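Local coordinates for protein mannose-specific lectin 3 chain 1 (Crocus vernus, PDB 3MEZ) that probably binds mannose as one of the two kinds of bulb-type lectin chain that form a heterotetramer, at residues R55-N58 with R59-E63. Residues are numbered along the deposited sequence; the frame is centred on the assembly and turned at random.
Sequences RLNN and RGQLE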
loop_
_atom_site.group_PDB
_atom_site.type_symbol
_atom_site.label_atom_id
_atom_site.label_comp_id
_atom_site.label_asym_id
_atom_site.label_seq_id
_atom_site.Cartn_x
_atom_site.Cartn_y
_atom_site.Cartn_z
ATOM N N ARG A 55 -1.678 -26.658 -18.701
ATOM C CA ARG A 55 -2.994 -26.075 -18.798
ATOM C C ARG A 55 -3.631 -25.894 -17.401
ATOM O O ARG A 55 -3.349 -26.634 -16.548
ATOM C CB ARG A 55 -3.852 -27.006 -19.642
ATOM C CG ARG A 55 -5.245 -26.651 -19.749
ATOM C CD ARG A 55 -6.002 -27.562 -20.711
ATOM N NE ARG A 55 -7.000 -28.344 -20.016
ATOM C CZ ARG A 55 -7.612 -29.433 -20.476
ATOM N NH1 ARG A 55 -8.488 -30.037 -19.708
ATOM N NH2 ARG A 55 -7.355 -29.925 -21.677
ATOM N N LEU A 56 -4.464 -24.884 -17.224
ATOM C CA LEU A 56 -5.275 -24.720 -16.042
ATOM C C LEU A 56 -6.680 -25.062 -16.453
ATOM O O LEU A 56 -7.230 -24.456 -17.323
ATOM C CB LEU A 56 -5.265 -23.278 -15.587
ATOM C CG LEU A 56 -5.395 -22.762 -14.171
ATOM C CD1 LEU A 56 -6.403 -21.693 -14.043
ATOM C CD2 LEU A 56 -5.526 -23.781 -13.159
ATOM N N ASN A 57 -7.259 -26.028 -15.789
ATOM C CA ASN A 57 -8.602 -26.441 -16.133
ATOM C C ASN A 57 -9.733 -25.636 -15.474
ATOM O O ASN A 57 -9.502 -24.656 -14.859
ATOM C CB ASN A 57 -8.803 -27.958 -16.042
ATOM C CG ASN A 57 -8.869 -28.471 -14.651
ATOM O OD1 ASN A 57 -9.116 -27.757 -13.739
ATOM N ND2 ASN A 57 -8.661 -29.751 -14.502
ATOM N N ASN A 58 -10.959 -26.099 -15.667
ATOM C CA ASN A 58 -12.149 -25.432 -15.211
ATOM C C ASN A 58 -12.553 -25.856 -13.790
ATOM O O ASN A 58 -13.597 -25.540 -13.312
ATOM C CB ASN A 58 -13.264 -25.564 -16.221
ATOM C CG ASN A 58 -13.761 -26.951 -16.341
ATOM O OD1 ASN A 58 -13.176 -27.852 -15.846
ATOM N ND2 ASN A 58 -14.876 -27.112 -16.990
ATOM N N ARG A 59 -11.684 -26.598 -13.149
ATOM C CA ARG A 59 -11.774 -26.864 -11.747
ATOM C C ARG A 59 -10.630 -26.263 -10.912
ATOM O O ARG A 59 -10.540 -26.524 -9.777
ATOM C CB ARG A 59 -11.901 -28.350 -11.481
ATOM C CG ARG A 59 -12.877 -29.073 -12.348
ATOM C CD ARG A 59 -14.270 -29.177 -11.753
ATOM N NE ARG A 59 -14.383 -29.549 -10.357
ATOM C CZ ARG A 59 -14.413 -30.783 -9.867
ATOM N NH1 ARG A 59 -14.307 -31.843 -10.650
ATOM N NH2 ARG A 59 -14.554 -30.950 -8.575
ATOM N N GLY A 60 -9.787 -25.444 -11.487
ATOM C CA GLY A 60 -8.670 -24.918 -10.750
ATOM C C GLY A 60 -7.433 -25.780 -10.616
ATOM O O GLY A 60 -6.552 -25.415 -9.926
ATOM N N GLN A 61 -7.375 -26.895 -11.317
ATOM C CA GLN A 61 -6.228 -27.771 -11.328
ATOM C C GLN A 61 -5.314 -27.497 -12.536
ATOM O O GLN A 61 -5.755 -27.170 -13.584
ATOM C CB GLN A 61 -6.607 -29.252 -11.421
ATOM C CG GLN A 61 -7.521 -29.856 -10.366
ATOM C CD GLN A 61 -8.102 -31.164 -10.821
ATOM O OE1 GLN A 61 -8.825 -31.211 -11.779
ATOM N NE2 GLN A 61 -7.769 -32.207 -10.141
ATOM N N LEU A 62 -4.025 -27.644 -12.340
ATOM C CA LEU A 62 -3.071 -27.620 -13.429
ATOM C C LEU A 62 -3.004 -29.005 -14.021
ATOM O O LEU A 62 -3.066 -29.929 -13.304
ATOM C CB LEU A 62 -1.683 -27.193 -12.947
ATOM C CG LEU A 62 -1.485 -25.754 -12.512
ATOM C CD1 LEU A 62 -0.140 -25.599 -11.984
ATOM C CD2 LEU A 62 -1.712 -24.871 -13.654
ATOM N N GLU A 63 -2.890 -29.123 -15.323
ATOM C CA GLU A 63 -2.697 -30.369 -16.017
ATOM C C GLU A 63 -1.496 -30.312 -16.946
ATOM O O GLU A 63 -1.453 -29.488 -17.799
ATOM C CB GLU A 63 -3.922 -30.693 -16.871
ATOM C CG GLU A 63 -5.265 -30.558 -16.193
ATOM C CD GLU A 63 -6.413 -31.142 -16.995
ATOM O OE1 GLU A 63 -7.469 -31.350 -16.444
ATOM O OE2 GLU A 63 -6.243 -31.417 -18.161
#
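Arg-55 and Glu-63 form an antiparallel hydrogen-bonded pair, N to O both ways, and from it the chain runs through the non-hydrogen-bonded pair Leu-56 and Leu-62 into a type I turn from Asn-57 to Gly-60. The turn's own bond, Gly-60 N to Asn-57 O, is weak at 3.5 Å, while Asn-57 N meets Gln-61 O at 2.9 Å almost in line with the carbonyl. Much of the turn is held instead by the side chain of Asn-57. Its chi1 of 73° sets CG between the backbone N and the carbonyl carbon, which folds the amide back into the bend. There OD1 accepts Arg-59 N at 2.9 Å, an Asx turn, and Gln-61 N at 3.1 Å; the donors approach from opposite faces of the amide, well off its lone pairs. ND2 uses its N-H bonds close to that plane, giving one to Glu-63 OE1 at 2.8 Å and one to Gln-61 OE1 at 3.1 Å. Asparagine suits this place because one short, flat group both accepts and donates, and four bonds fix its rotation. Glu-63 OE2 lies over a face of the Arg-55 guanidinium, 3.1 Å from NH1, a salt bridge off the line of any N-H. Gln-61 also gives NE2 to Pro-77 O. Gly-60 fills the G1 bulge position, whose left-handed backbone (phi 82°) would press a CB on Arg-59 O. On the face opposite Arg-55 and Glu-63, the buried, apolar Leu-56 and Leu-62 meet CD2 to CD2 at 4.0 Å; Leu-62 also packs on Trp-109 of the chain 2 subunit, whose NE1 hydrogen-bonds to Gly-60 O. This is a 3:5 beta hairpin with a type I turn and G1 bulge, its strands the inner pair of a four-stranded sheet in the beta-prism II fold of bulb-type lectins.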